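Local structure of 2,3,4,5-tetrahydropyridine-2,6-dicarboxylate N-succinyltransferase (Campylobacter jejuni, 2RIJ) at residues V170-D174 and D175-E179; I178-E181 and Y182-N186; I220-S223 and S224-R227. The protein probably transfers the succinyl group of succinyl-CoA to tetrahydrodipicolinate, opening its ring in the succinylase route of lysine biosynthesis. One frame throughout, in Å; residues are numbered along the deposited sequence. Where two conformers were deposited one is given.

Contact 1: V170-D174 and D175-E179; sequences VAWSD and DKPIE
The indole of Trp172 carries Pro177 on one face, with Pro177 CB 3.9 Å from the centroid of the six-membered ring and 19° off its normal, a CH-pi contact. Val170 CG2 lies above the same face, out toward the rim, and packs against Pro177 CB at 3.7 Å, the two side chains side by side. At the indole edge, in the ring plane, sits the carbonyl O of Asp175, 3.8 Å from CE3. For Trp172, chi1 (-60°) sets CG beside the backbone N, and chi2 then turns the six-membered ring toward the partner strand; NE1 donates to Asp203 O, and Phe201 stacks on the indole. The arrangement is a beta hairpin with a two-residue loop: strands 170-173 and 176-178 are joined by a type I' turn from Ser173 to Lys176, both central aspartates having the positive phi this turn needs. Trp172 and Pro177 form a non-hydrogen-bonded pair between two hydrogen-bonded ones. In the inner pair Ser173 and Lys176 exchange two bonds, Ser173 N to Lys176 O and Lys176 N to Ser173 O, each 2.9 Å. Ala171 and Ile178 exchange the outer two. On the other side of the hairpin from Trp172 and Pro177, Ile178 CD1 rests 3.8 Å from Ser173 CB. At the turn, Asp174 OD1 forms a salt bridge with Lys198 NZ and Lys176 NZ a hydrogen bond with Asn194 OD1 of the second subunit.

Contact 2: I178-E181 and Y182-N186; sequences IELE and YLRAN
Glu181 and Arg184, three residues apart on the first turns of helix 180-192, form a salt bridge in one of the two deposited conformers of Glu181, with Arg184 NH1 donating to Glu181 OE1 at 3.1 Å. There the carboxylate oxygen lies at the guanidinium edge, almost in its plane, but is itself approached from above the carboxylate plane; the two flat groups are turned 42° apart. The bridge is provisional, depending on a bend at chi2 (47°) that folds the carboxylate back over the helix, whereas the arginine runs extended as far as NE. One face of the guanidinium lies over Leu180, whose CB is 3.6 Å from NH2. That nitrogen also forms a salt bridge with Asp216 OD1 and a hydrogen bond with Pro214 O, both of the third subunit, so the arginine links its helix to a neighbouring chain.

Tyr182 takes the other flank of the turn. Its CD2 meets Ile178 CG2 obliquely at 3.7 Å, and Asn186 ND2 lies above one ring face, out toward its rim, while donating to Tyr182 O at 2.8 Å, in the carbonyl plane and on a lone pair. Glu179 is the N-cap residue: its carbonyl O receives weak bonds from Tyr182 N and Leu183 N, before regular bonding sets in with Arg184 N to Leu180 O at 3.0 Å. The helix follows directly on strand 176-178, and Leu183 packs against Pro197.

Contact 3: I220-S223 and S224-R227; sequences ILES and SKVR
Two torsions bring Glu222 and Ser224 together: the glutamate chain bends at chi2 (40°), curling its carboxylate forward to the N-H of Ser224, and Ser224 holds OG between its backbone N and carbonyl carbon (chi1 66°), facing Glu222 OE2. Glu222 OE2 thereby accepts twice from one residue. Ser224 N comes from above the carboxylate plane at 2.8 Å and nearly straight, at 169°; Ser224 OG donates at 3.0 Å to the anti lone pair of OE2. The second carboxylate oxygen, OE1, forms a salt bridge with Arg207 NH2 of the second subunit, so both ends of the group are fixed.

The backbone winds through a short 3-10 turn, with Lys225 N bonded to Glu222 O at 3.1 Å and Val226 N to Ser223 O at 3.2 Å. Where the chain leaves the turn, Val226 CG2 meets Ile220 CG2 at 3.7 Å, the side chains crossing at about a right angle beside Phe208. This turn lies between strands 219-220 and 237-238, at the start of the left-handed beta-helix of hexapeptide-repeat transferases; Leu221 bonds to Ile238 through the backbone, and Lys225 and Arg227 bond likewise to Val245 of strand 244-245.

Contacts 1 and 2 form one continuous unit, sharing Ile178 and Glu179, with centres about 10 Å apart; the hairpin and the helix also meet through side chains, Ala171 CB lying 3.7 Å from Leu183 CD1. Contact 3 comes later in the chain. Its centre is about 17 Å from that of contact 1 and about 26 Å from that of contact 2, and it touches neither. All three lie at subunit boundaries: contacts 1 and 3 reach the second subunit, contacts 2 and 3 the third. The Lys225 side chain of contact 3 is about 7 Å from that of Arg260, predicted to bind succinyl-CoA, and about 9 Å from that of Glu258, the predicted acyl-anhydride residue, whereas contacts 1 and 2 lie away from these sites.

Contact 1: V170-D174 and D175-E179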
# COMPACT_ATOMS: atom_id res chain seq x y z
N VAL A 170 -41.53 0.35 -31.17
CA VAL A 170 -41.76 0.04 -32.59
C VAL A 170 -40.42 -0.29 -33.24
O VAL A 170 -39.36 0.04 -32.71
CB VAL A 170 -42.48 1.20 -33.34
CG1 VAL A 170 -43.90 1.47 -32.73
CG2 VAL A 170 -41.63 2.48 -33.34
N ALA A 171 -40.52 -0.92 -34.39
CA ALA A 171 -39.39 -1.11 -35.32
C ALA A 171 -39.23 0.16 -36.13
O ALA A 171 -40.21 0.87 -36.37
CB ALA A 171 -39.64 -2.30 -36.22
N TRP A 172 -38.00 0.43 -36.56
CA TRP A 172 -37.67 1.64 -37.29
C TRP A 172 -36.86 1.21 -38.48
O TRP A 172 -35.89 0.44 -38.36
CB TRP A 172 -36.89 2.63 -36.45
CG TRP A 172 -37.58 3.09 -35.24
CD1 TRP A 172 -37.57 2.48 -34.03
CD2 TRP A 172 -38.33 4.30 -35.09
NE1 TRP A 172 -38.29 3.22 -33.13
CE2 TRP A 172 -38.77 4.34 -33.74
CE3 TRP A 172 -38.71 5.32 -35.95
CZ2 TRP A 172 -39.56 5.38 -33.24
CZ3 TRP A 172 -39.47 6.39 -35.44
CH2 TRP A 172 -39.91 6.39 -34.10
N SER A 173 -37.37 1.59 -39.66
CA SER A 173 -36.76 1.22 -40.94
C SER A 173 -36.55 2.49 -41.73
O SER A 173 -37.52 3.19 -42.10
CB SER A 173 -37.73 0.29 -41.70
OG SER A 173 -37.17 -0.15 -42.93
N ASP A 174 -35.30 2.85 -41.95
CA ASP A 174 -34.96 4.13 -42.57
C ASP A 174 -35.73 5.31 -41.94
O ASP A 174 -36.28 6.20 -42.62
CB ASP A 174 -35.12 4.06 -44.08
CG ASP A 174 -34.14 3.05 -44.72
OD1 ASP A 174 -33.00 2.84 -44.20
OD2 ASP A 174 -34.53 2.44 -45.71
N ASP A 175 -35.68 5.28 -40.62
CA ASP A 175 -36.27 6.23 -39.72
C ASP A 175 -37.79 6.28 -39.76
O ASP A 175 -38.35 7.20 -39.21
CB ASP A 175 -35.59 7.64 -39.86
CG ASP A 175 -34.14 7.70 -39.21
OD1 ASP A 175 -33.78 6.83 -38.33
OD2 ASP A 175 -33.38 8.65 -39.54
N LYS A 176 -38.45 5.28 -40.36
CA LYS A 176 -39.91 5.17 -40.37
C LYS A 176 -40.36 4.09 -39.37
O LYS A 176 -39.86 2.97 -39.44
CB LYS A 176 -40.40 4.75 -41.77
CG LYS A 176 -39.90 5.59 -42.92
CD LYS A 176 -40.28 6.99 -42.71
CE LYS A 176 -40.34 7.78 -44.02
NZ LYS A 176 -40.80 9.16 -43.64
N PRO A 177 -41.32 4.42 -38.48
CA PRO A 177 -41.79 3.46 -37.51
C PRO A 177 -42.76 2.42 -38.10
O PRO A 177 -43.62 2.74 -38.94
CB PRO A 177 -42.45 4.34 -36.43
CG PRO A 177 -42.96 5.56 -37.21
CD PRO A 177 -41.96 5.74 -38.33
N ILE A 178 -42.60 1.18 -37.66
CA ILE A 178 -43.46 0.07 -38.05
C ILE A 178 -43.84 -0.69 -36.78
O ILE A 178 -42.98 -1.08 -36.01
CB ILE A 178 -42.73 -0.89 -38.99
CG1 ILE A 178 -42.15 -0.11 -40.18
CG2 ILE A 178 -43.68 -2.09 -39.41
CD1 ILE A 178 -41.29 -0.95 -41.11
N GLU A 179 -45.13 -0.89 -36.58
CA GLU A 179 -45.62 -1.70 -35.46
C GLU A 179 -45.06 -3.10 -35.53
O GLU A 179 -45.06 -3.70 -36.60
CB GLU A 179 -47.15 -1.78 -35.47
CG GLU A 179 -47.86 -0.47 -35.36
CD GLU A 179 -49.36 -0.65 -35.10
OE1 GLU A 179 -49.72 -0.94 -33.93
OE2 GLU A 179 -50.15 -0.53 -36.06

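Contact 2: I178-E181 and Y182-N186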
# COMPACT_ATOMS: atom_id res chain seq x y z
N ILE A 178 -42.60 1.18 -37.66
CA ILE A 178 -43.46 0.07 -38.05
C ILE A 178 -43.84 -0.69 -36.78
O ILE A 178 -42.98 -1.08 -36.01
CB ILE A 178 -42.73 -0.89 -38.99
CG1 ILE A 178 -42.15 -0.11 -40.18
CG2 ILE A 178 -43.68 -2.09 -39.41
CD1 ILE A 178 -41.29 -0.95 -41.11
N GLU A 179 -45.13 -0.89 -36.58
CA GLU A 179 -45.62 -1.70 -35.46
C GLU A 179 -45.06 -3.10 -35.53
O GLU A 179 -45.06 -3.70 -36.60
CB GLU A 179 -47.15 -1.78 -35.47
CG GLU A 179 -47.86 -0.47 -35.36
CD GLU A 179 -49.36 -0.65 -35.10
OE1 GLU A 179 -49.72 -0.94 -33.93
OE2 GLU A 179 -50.15 -0.53 -36.06
N LEU A 180 -44.55 -3.60 -34.41
CA LEU A 180 -43.99 -4.95 -34.36
C LEU A 180 -45.07 -5.98 -34.77
O LEU A 180 -44.77 -6.95 -35.45
CB LEU A 180 -43.41 -5.25 -32.95
CG LEU A 180 -42.16 -4.39 -32.60
CD1 LEU A 180 -41.81 -4.49 -31.12
CD2 LEU A 180 -40.98 -4.77 -33.47
N GLU A 181 -46.32 -5.76 -34.38
CA GLU A 181 -47.37 -6.72 -34.68
C GLU A 181 -47.64 -6.78 -36.18
O GLU A 181 -48.04 -7.81 -36.72
CB GLU A 181 -48.64 -6.40 -33.88
CG GLU A 181 -49.70 -7.50 -33.90
CD GLU A 181 -49.15 -8.93 -33.61
OE1 GLU A 181 -48.43 -9.17 -32.60
OE2 GLU A 181 -49.46 -9.83 -34.41
N TYR A 182 -47.39 -5.67 -36.86
CA TYR A 182 -47.50 -5.65 -38.31
C TYR A 182 -46.42 -6.56 -38.97
O TYR A 182 -46.68 -7.27 -39.95
CB TYR A 182 -47.41 -4.20 -38.84
CG TYR A 182 -47.39 -4.16 -40.34
CD1 TYR A 182 -48.58 -4.16 -41.06
CD2 TYR A 182 -46.19 -4.20 -41.03
CE1 TYR A 182 -48.58 -4.13 -42.43
CE2 TYR A 182 -46.17 -4.19 -42.39
CZ TYR A 182 -47.37 -4.14 -43.08
OH TYR A 182 -47.34 -4.14 -44.44
N LEU A 183 -45.20 -6.51 -38.44
CA LEU A 183 -44.14 -7.35 -38.93
C LEU A 183 -44.44 -8.81 -38.66
O LEU A 183 -44.19 -9.68 -39.49
CB LEU A 183 -42.79 -6.94 -38.29
CG LEU A 183 -42.16 -5.62 -38.69
CD1 LEU A 183 -40.91 -5.37 -37.82
CD2 LEU A 183 -41.78 -5.53 -40.19
N ARG A 184 -44.97 -9.11 -37.48
CA ARG A 184 -45.32 -10.49 -37.14
C ARG A 184 -46.41 -10.98 -38.08
O ARG A 184 -46.30 -12.07 -38.64
CB ARG A 184 -45.79 -10.59 -35.68
CG ARG A 184 -44.68 -10.31 -34.66
CD ARG A 184 -45.23 -10.35 -33.22
NE ARG A 184 -44.28 -9.73 -32.31
CZ ARG A 184 -44.53 -8.66 -31.57
NH1 ARG A 184 -45.73 -8.12 -31.55
NH2 ARG A 184 -43.56 -8.15 -30.86
N ALA A 185 -47.47 -10.18 -38.24
CA ALA A 185 -48.61 -10.56 -39.10
C ALA A 185 -48.22 -10.77 -40.58
O ALA A 185 -48.84 -11.56 -41.29
CB ALA A 185 -49.73 -9.51 -39.01
N ASN A 186 -47.19 -10.08 -41.04
CA ASN A 186 -46.77 -10.10 -42.43
C ASN A 186 -45.44 -10.77 -42.69
O ASN A 186 -44.97 -10.78 -43.82
CB ASN A 186 -46.76 -8.67 -42.92
CG ASN A 186 -48.16 -8.10 -42.98
OD1 ASN A 186 -48.88 -8.39 -43.91
ND2 ASN A 186 -48.59 -7.36 -41.96

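Contact 3: I220-S223 and S224-R227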
# COMPACT_ATOMS: atom_id res chain seq x y z
N ILE A 220 -21.96 14.94 -35.89
CA ILE A 220 -22.43 13.73 -35.24
C ILE A 220 -22.05 12.63 -36.18
O ILE A 220 -22.64 12.48 -37.29
CB ILE A 220 -23.94 13.73 -35.05
CG1 ILE A 220 -24.38 14.86 -34.13
CG2 ILE A 220 -24.43 12.35 -34.62
CD1 ILE A 220 -25.91 15.15 -34.17
N LEU A 221 -21.04 11.86 -35.82
CA LEU A 221 -20.43 10.90 -36.79
C LEU A 221 -21.19 9.60 -36.95
O LEU A 221 -20.82 8.77 -37.79
CB LEU A 221 -18.94 10.65 -36.47
CG LEU A 221 -17.96 11.65 -37.09
CD1 LEU A 221 -18.16 13.02 -36.51
CD2 LEU A 221 -16.49 11.14 -36.94
N GLU A 222 -22.25 9.42 -36.18
CA GLU A 222 -23.14 8.28 -36.31
C GLU A 222 -24.44 8.57 -35.60
O GLU A 222 -24.47 8.85 -34.38
CB GLU A 222 -22.50 6.99 -35.77
CG GLU A 222 -23.44 5.75 -35.64
CD GLU A 222 -24.45 5.57 -36.81
OE1 GLU A 222 -24.05 5.81 -37.99
OE2 GLU A 222 -25.66 5.21 -36.57
N SER A 223 -25.53 8.52 -36.36
CA SER A 223 -26.85 8.85 -35.85
C SER A 223 -27.30 8.03 -34.64
O SER A 223 -27.91 8.57 -33.78
CB SER A 223 -27.93 8.73 -36.95
OG SER A 223 -29.21 9.18 -36.50
N SER A 224 -27.02 6.73 -34.58
CA SER A 224 -27.47 5.91 -33.45
C SER A 224 -26.91 6.39 -32.08
O SER A 224 -27.38 6.01 -31.02
CB SER A 224 -27.08 4.45 -33.70
OG SER A 224 -25.70 4.31 -33.68
N LYS A 225 -25.90 7.27 -32.11
CA LYS A 225 -25.24 7.74 -30.88
C LYS A 225 -25.86 8.99 -30.25
O LYS A 225 -25.42 9.40 -29.18
CB LYS A 225 -23.77 8.01 -31.13
CG LYS A 225 -22.92 6.81 -31.58
CD LYS A 225 -23.36 5.50 -30.91
CE LYS A 225 -22.38 4.33 -31.17
NZ LYS A 225 -21.18 4.52 -30.30
N VAL A 226 -26.84 9.59 -30.91
CA VAL A 226 -27.57 10.76 -30.38
C VAL A 226 -29.06 10.52 -30.45
O VAL A 226 -29.68 10.54 -31.53
CB VAL A 226 -27.15 12.07 -31.07
CG1 VAL A 226 -27.81 13.31 -30.39
CG2 VAL A 226 -25.62 12.22 -31.08
N ARG A 227 -29.65 10.29 -29.29
CA ARG A 227 -31.08 10.12 -29.20
C ARG A 227 -31.83 11.45 -29.36
O ARG A 227 -31.33 12.53 -29.00
CB ARG A 227 -31.42 9.46 -27.88
CG ARG A 227 -32.58 8.49 -27.92
CD ARG A 227 -32.69 7.88 -26.54
NE ARG A 227 -33.53 6.70 -26.49
CZ ARG A 227 -33.82 6.05 -25.39
NH1 ARG A 227 -33.34 6.47 -24.25
NH2 ARG A 227 -34.59 4.96 -25.40